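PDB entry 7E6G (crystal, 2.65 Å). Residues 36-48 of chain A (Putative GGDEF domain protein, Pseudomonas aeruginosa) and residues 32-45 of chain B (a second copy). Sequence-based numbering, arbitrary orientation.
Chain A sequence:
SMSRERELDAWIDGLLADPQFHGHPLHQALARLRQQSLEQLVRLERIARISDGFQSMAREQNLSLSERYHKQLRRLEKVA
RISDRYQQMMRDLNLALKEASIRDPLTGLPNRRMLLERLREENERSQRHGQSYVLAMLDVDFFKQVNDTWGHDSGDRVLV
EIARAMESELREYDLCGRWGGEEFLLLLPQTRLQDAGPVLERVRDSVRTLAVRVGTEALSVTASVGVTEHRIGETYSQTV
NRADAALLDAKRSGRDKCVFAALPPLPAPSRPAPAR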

# COMPACT_ATOMS: atom_id res chain seq x y z
N GLN A 36 -27.50 -47.26 -33.85
CA GLN A 36 -26.45 -46.31 -34.21
C GLN A 36 -26.70 -44.96 -33.57
O GLN A 36 -25.76 -44.28 -33.13
N SER A 37 -27.96 -44.55 -33.49
CA SER A 37 -28.27 -43.26 -32.90
C SER A 37 -27.97 -43.27 -31.41
O SER A 37 -27.49 -42.27 -30.87
N LEU A 38 -28.25 -44.39 -30.74
CA LEU A 38 -27.88 -44.49 -29.32
C LEU A 38 -26.38 -44.30 -29.13
O LEU A 38 -25.93 -43.62 -28.20
N GLU A 39 -25.58 -44.91 -30.02
CA GLU A 39 -24.13 -44.74 -29.93
C GLU A 39 -23.72 -43.29 -30.15
O GLU A 39 -22.88 -42.75 -29.41
N GLN A 40 -24.28 -42.65 -31.18
CA GLN A 40 -23.95 -41.25 -31.43
C GLN A 40 -24.31 -40.39 -30.23
O GLN A 40 -23.58 -39.46 -29.88
N LEU A 41 -25.43 -40.69 -29.58
CA LEU A 41 -25.82 -39.92 -28.41
C LEU A 41 -24.81 -40.10 -27.28
O LEU A 41 -24.46 -39.14 -26.58
N VAL A 42 -24.34 -41.33 -27.09
CA VAL A 42 -23.34 -41.58 -26.05
C VAL A 42 -22.06 -40.81 -26.38
O VAL A 42 -21.44 -40.20 -25.50
N ARG A 43 -21.67 -40.81 -27.65
CA ARG A 43 -20.50 -40.06 -28.08
C ARG A 43 -20.65 -38.57 -27.78
O ARG A 43 -19.71 -37.92 -27.29
N LEU A 44 -21.84 -38.02 -28.02
CA LEU A 44 -22.08 -36.61 -27.75
C LEU A 44 -21.99 -36.31 -26.25
O LEU A 44 -21.36 -35.33 -25.83
N GLU A 45 -22.53 -37.11 -25.40
CA GLU A 45 -22.45 -36.92 -24.02
C GLU A 45 -21.10 -37.07 -23.51
O GLU A 45 -20.76 -36.45 -22.63
N ARG A 46 -20.34 -37.92 -24.08
CA ARG A 46 -19.01 -38.09 -23.68
C ARG A 46 -18.24 -36.90 -24.01
O ARG A 46 -17.42 -36.58 -23.32
N ILE A 47 -18.49 -36.27 -25.10
CA ILE A 47 -17.74 -35.14 -25.47
C ILE A 47 -17.90 -34.08 -24.47
O ILE A 47 -17.03 -33.45 -24.16
N ALA A 48 -19.07 -33.87 -24.02
CA ALA A 48 -19.40 -32.94 -23.08
C ALA A 48 -18.88 -33.16 -21.80
O ALA A 48 -18.74 -32.28 -21.17
N ARG B 32 -37.23 -40.05 -39.63
CA ARG B 32 -37.14 -39.25 -38.42
C ARG B 32 -35.79 -39.42 -37.74
O ARG B 32 -35.21 -38.45 -37.24
N LEU B 33 -35.26 -40.65 -37.75
CA LEU B 33 -33.97 -40.88 -37.11
C LEU B 33 -32.83 -40.25 -37.90
O LEU B 33 -31.91 -39.67 -37.30
N ARG B 34 -32.85 -40.34 -39.24
CA ARG B 34 -31.85 -39.63 -40.04
C ARG B 34 -31.88 -38.13 -39.77
O ARG B 34 -30.83 -37.49 -39.56
N GLN B 35 -33.08 -37.55 -39.80
CA GLN B 35 -33.21 -36.12 -39.56
C GLN B 35 -32.67 -35.74 -38.17
O GLN B 35 -31.92 -34.77 -38.03
N GLN B 36 -33.03 -36.52 -37.15
CA GLN B 36 -32.53 -36.25 -35.82
C GLN B 36 -31.01 -36.35 -35.77
O GLN B 36 -30.36 -35.63 -35.00
N SER B 37 -30.41 -37.20 -36.61
CA SER B 37 -28.95 -37.27 -36.65
C SER B 37 -28.34 -35.99 -37.20
O SER B 37 -27.37 -35.45 -36.64
N LEU B 38 -28.88 -35.50 -38.33
CA LEU B 38 -28.37 -34.24 -38.88
C LEU B 38 -28.52 -33.12 -37.86
O LEU B 38 -27.57 -32.34 -37.64
N GLU B 39 -29.68 -33.05 -37.19
CA GLU B 39 -29.95 -32.00 -36.22
C GLU B 39 -29.00 -32.06 -35.03
O GLU B 39 -28.57 -31.02 -34.53
N GLN B 40 -28.68 -33.27 -34.56
CA GLN B 40 -27.72 -33.39 -33.47
C GLN B 40 -26.35 -32.91 -33.90
O GLN B 40 -25.65 -32.25 -33.12
N LEU B 41 -25.93 -33.24 -35.12
CA LEU B 41 -24.63 -32.74 -35.58
C LEU B 41 -24.60 -31.21 -35.62
O LEU B 41 -23.62 -30.58 -35.20
N VAL B 42 -25.68 -30.60 -36.13
CA VAL B 42 -25.76 -29.14 -36.16
C VAL B 42 -25.72 -28.57 -34.74
O VAL B 42 -25.01 -27.59 -34.45
N ARG B 43 -26.49 -29.18 -33.84
CA ARG B 43 -26.54 -28.72 -32.46
C ARG B 43 -25.16 -28.82 -31.81
O ARG B 43 -24.76 -27.91 -31.08
N LEU B 44 -24.42 -29.89 -32.11
CA LEU B 44 -23.07 -30.06 -31.57
C LEU B 44 -22.14 -28.97 -32.08
O LEU B 44 -21.35 -28.41 -31.31
N GLU B 45 -22.17 -28.69 -33.39
CA GLU B 45 -21.33 -27.62 -33.92
C GLU B 45 -21.56 -26.32 -33.17
O GLU B 45 -20.60 -25.65 -32.73

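The two stretches are helical throughout and run nearly in the same direction, with an angle of 14° between their N-to-C directions and a closest axial approach of 11.0 Å. Their register is close to residue-matched: the CA atoms of Ser37(A) and Ser37(B) lie 7.1 Å apart, those of Leu44(A) and Leu44(B) 7.6 Å, and between these levels the CA of Leu41(A) is 8.5 Å from that of Gln40(B). Together the two surfaces bury 380 Å². In chain A the CA-to-CB bonds of Ser37(A), Gln40(A), Leu44(A) and Ile47(A) point toward the partner, a spacing of three and four residues that places them along one face of the helix. Leu33(B), Gln40(B) and Leu44(B) do the same from chain B, whereas Ser37(B) leaves its backbone sideways.

The apolar contacts gather at the C-terminal end. Leu44(A), with chi1 m and chi2 p, and Leu44(B), with both angles t, meet through their CD1 atoms at 3.9 Å, an ordinary van der Waals distance. The same Leu44(B) CD1 also lies 4.1 Å from Ile47(A) CD1, the end of an m, t side chain, so one methyl group serves two neighbours on successive turns. Although the two leucines occupy matched positions, their different rotamers show that the packing is not exactly symmetric.

Mixed contacts surround Gln40(B), which at 72 Å² has more area covered by the other stretch than any other residue here. Its chi1 is m and its chi2 t. Leu44(A) CD2 rests 3.9 Å from Gln40(B) CB, on the aliphatic part of the side chain, while Leu41(A) CD1 approaches Gln40(B) NE2 at 3.7 Å. Leu41(A) makes this contact even though its CA-to-CB bond is sideways, because its t, p conformation brings the end of the side chain nearer. One turn or more toward the N-terminus, Ser37(A) OG, in the m rotamer, lies 3.6 Å from Leu33(B) CG. That approach is a packing contact; the hydroxyl finds its hydrogen bond elsewhere in the structure.

The direct polar link between the stretches is a single hydrogen bond, in which Ser37(B) OG donates to Gln40(A) OE1 at 2.9 Å. The t rotamer of Ser37(B) and the m, t conformation of Gln40(A) bring these atoms together. The amide nitrogen of Gln40(A) is satisfied elsewhere in the structure. By contrast, Gln40(A) OE1 and Gln40(B) OE1 are both acceptors, and their 4.3 Å separation is mere proximity.

Water 1 adds a second, softer connection at this level. It donates weak hydrogen bonds to Gln40(A) OE1 at 3.2 Å and to the backbone oxygen Ser37(B) O at 3.3 Å, thereby bridging the helices. Gln40(A) OE1 thus accepts from both the serine hydroxyl and the water, making it the focus of the polar contact, while the leucines and Ile47(A) supply the apolar packing farther along.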

# COMPACT_ATOMS: atom_id res chain seq x y z
CB GLN A 36 -26.37 -46.18 -35.72
CG GLN A 36 -25.48 -45.03 -36.20
CD GLN A 36 -25.15 -45.13 -37.67
OE1 GLN A 36 -24.45 -46.06 -38.08
NE2 GLN A 36 -25.67 -44.22 -38.48
CB SER A 37 -29.73 -42.92 -33.15
OG SER A 37 -30.01 -43.00 -34.53
CB LEU A 38 -28.33 -45.83 -28.76
CG LEU A 38 -29.82 -46.18 -28.63
CD1 LEU A 38 -29.96 -47.44 -27.78
CD2 LEU A 38 -30.67 -45.05 -28.04
CB GLU A 39 -23.42 -45.64 -30.92
CG GLU A 39 -23.14 -47.02 -30.40
CD GLU A 39 -23.08 -48.05 -31.52
OE1 GLU A 39 -22.63 -47.68 -32.63
OE2 GLU A 39 -23.49 -49.21 -31.28
CB GLN A 40 -24.66 -40.74 -32.69
CG GLN A 40 -24.14 -41.33 -34.00
CD GLN A 40 -25.05 -41.04 -35.20
OE1 GLN A 40 -26.19 -40.54 -35.07
NE2 GLN A 40 -24.55 -41.37 -36.39
CB LEU A 41 -27.22 -40.32 -27.95
CG LEU A 41 -27.95 -39.31 -27.07
CD1 LEU A 41 -27.80 -37.90 -27.64
CD2 LEU A 41 -29.42 -39.66 -26.94
CB VAL A 42 -23.10 -43.09 -25.90
CG1 VAL A 42 -21.82 -43.37 -25.13
CG2 VAL A 42 -24.27 -43.74 -25.20
CB ARG A 43 -20.28 -40.32 -29.58
CG ARG A 43 -19.31 -39.42 -30.35
CD ARG A 43 -18.03 -39.01 -29.60
NE ARG A 43 -17.32 -40.11 -28.95
CZ ARG A 43 -16.69 -41.10 -29.58
NH1 ARG A 43 -16.07 -42.04 -28.87
NH2 ARG A 43 -16.67 -41.15 -30.91
CB LEU A 44 -23.45 -36.21 -28.31
CG LEU A 44 -23.60 -35.84 -29.81
CD1 LEU A 44 -22.70 -36.64 -30.76
CD2 LEU A 44 -25.06 -35.95 -30.28
CB GLU A 45 -23.42 -37.79 -23.34
CG GLU A 45 -24.78 -37.27 -23.58
CD GLU A 45 -25.88 -38.23 -23.28
OE1 GLU A 45 -27.03 -37.89 -23.53
OE2 GLU A 45 -25.62 -39.31 -22.78
CB ARG A 46 -18.37 -39.35 -24.29
CG ARG A 46 -17.20 -39.95 -23.52
CD ARG A 46 -16.31 -40.95 -24.24
NE ARG A 46 -16.69 -42.34 -24.10
CZ ARG A 46 -17.25 -43.03 -25.07
NH1 ARG A 46 -17.49 -42.46 -26.22
NH2 ARG A 46 -17.61 -44.29 -24.90
CB ILE A 47 -18.17 -34.59 -26.81
CG1 ILE A 47 -17.68 -35.44 -27.92
CG2 ILE A 47 -17.51 -33.31 -27.07
CD1 ILE A 47 -18.21 -35.15 -29.27
CB ALA A 48 -20.84 -32.90 -22.98
CB ARG B 32 -38.27 -39.60 -37.46
CG ARG B 32 -39.58 -38.96 -37.82
CD ARG B 32 -40.28 -38.39 -36.60
NE ARG B 32 -41.70 -38.72 -36.65
CZ ARG B 32 -42.63 -37.93 -37.19
NH1 ARG B 32 -43.90 -38.32 -37.21
NH2 ARG B 32 -42.28 -36.76 -37.70
CB LEU B 33 -33.75 -42.38 -36.94
CG LEU B 33 -33.42 -42.99 -35.56
CD1 LEU B 33 -33.90 -42.13 -34.42
CD2 LEU B 33 -34.02 -44.37 -35.45
CB ARG B 34 -32.07 -39.88 -41.54
CG ARG B 34 -31.90 -41.29 -41.98
CD ARG B 34 -30.43 -41.69 -41.94
NE ARG B 34 -29.67 -41.23 -43.10
CZ ARG B 34 -28.73 -40.29 -43.06
NH1 ARG B 34 -28.42 -39.68 -41.92
NH2 ARG B 34 -28.09 -39.95 -44.18
CB GLN B 35 -34.68 -35.71 -39.75
CG GLN B 35 -34.97 -34.24 -39.51
CD GLN B 35 -34.24 -33.30 -40.48
OE1 GLN B 35 -33.48 -33.76 -41.36
NE2 GLN B 35 -34.45 -31.99 -40.32
CB GLN B 36 -33.17 -37.21 -34.83
CG GLN B 36 -32.53 -37.25 -33.47
CD GLN B 36 -33.35 -38.08 -32.50
OE1 GLN B 36 -34.41 -37.64 -32.05
NE2 GLN B 36 -32.87 -39.28 -32.18
CB SER B 37 -28.50 -38.46 -37.49
OG SER B 37 -27.14 -38.76 -37.18
CB LEU B 38 -29.10 -33.88 -40.18
CG LEU B 38 -29.26 -34.96 -41.27
CD1 LEU B 38 -29.89 -34.36 -42.54
CD2 LEU B 38 -27.97 -35.73 -41.63
CB GLU B 39 -31.39 -32.11 -35.73
CG GLU B 39 -32.35 -31.24 -36.49
CD GLU B 39 -33.74 -31.81 -36.49
OE1 GLU B 39 -34.02 -32.67 -35.61
OE2 GLU B 39 -34.56 -31.44 -37.36
CB GLN B 40 -27.62 -34.83 -32.98
CG GLN B 40 -28.72 -35.25 -32.04
CD GLN B 40 -28.78 -36.75 -31.90
OE1 GLN B 40 -28.17 -37.49 -32.70
NE2 GLN B 40 -29.51 -37.23 -30.89
CB LEU B 41 -24.29 -33.35 -36.94
CG LEU B 41 -22.84 -33.79 -37.15
CD1 LEU B 41 -22.24 -34.29 -35.84
CD2 LEU B 41 -22.73 -34.86 -38.22
CB VAL B 42 -27.04 -28.70 -36.91
CG1 VAL B 42 -27.46 -27.31 -36.46
CG2 VAL B 42 -26.81 -28.73 -38.41
CB ARG B 43 -27.59 -29.55 -31.72
CG ARG B 43 -27.78 -29.25 -30.26
CD ARG B 43 -27.97 -27.77 -30.00
NE ARG B 43 -29.05 -27.16 -30.77
CZ ARG B 43 -30.23 -26.82 -30.27
NH1 ARG B 43 -30.52 -27.04 -28.99
NH2 ARG B 43 -31.15 -26.26 -31.06
CB LEU B 44 -22.51 -31.44 -31.94
CG LEU B 44 -21.30 -32.04 -31.19
CD1 LEU B 44 -20.85 -33.35 -31.84
CD2 LEU B 44 -20.15 -31.09 -31.10
CB GLU B 45 -21.59 -27.44 -35.42
CG GLU B 45 -20.57 -26.54 -36.13
CD GLU B 45 -19.97 -27.20 -37.38
OE1 GLU B 45 -20.76 -27.61 -38.27
OE2 GLU B 45 -18.72 -27.31 -37.47
O HOH W 1 -25.35 -37.44 -34.90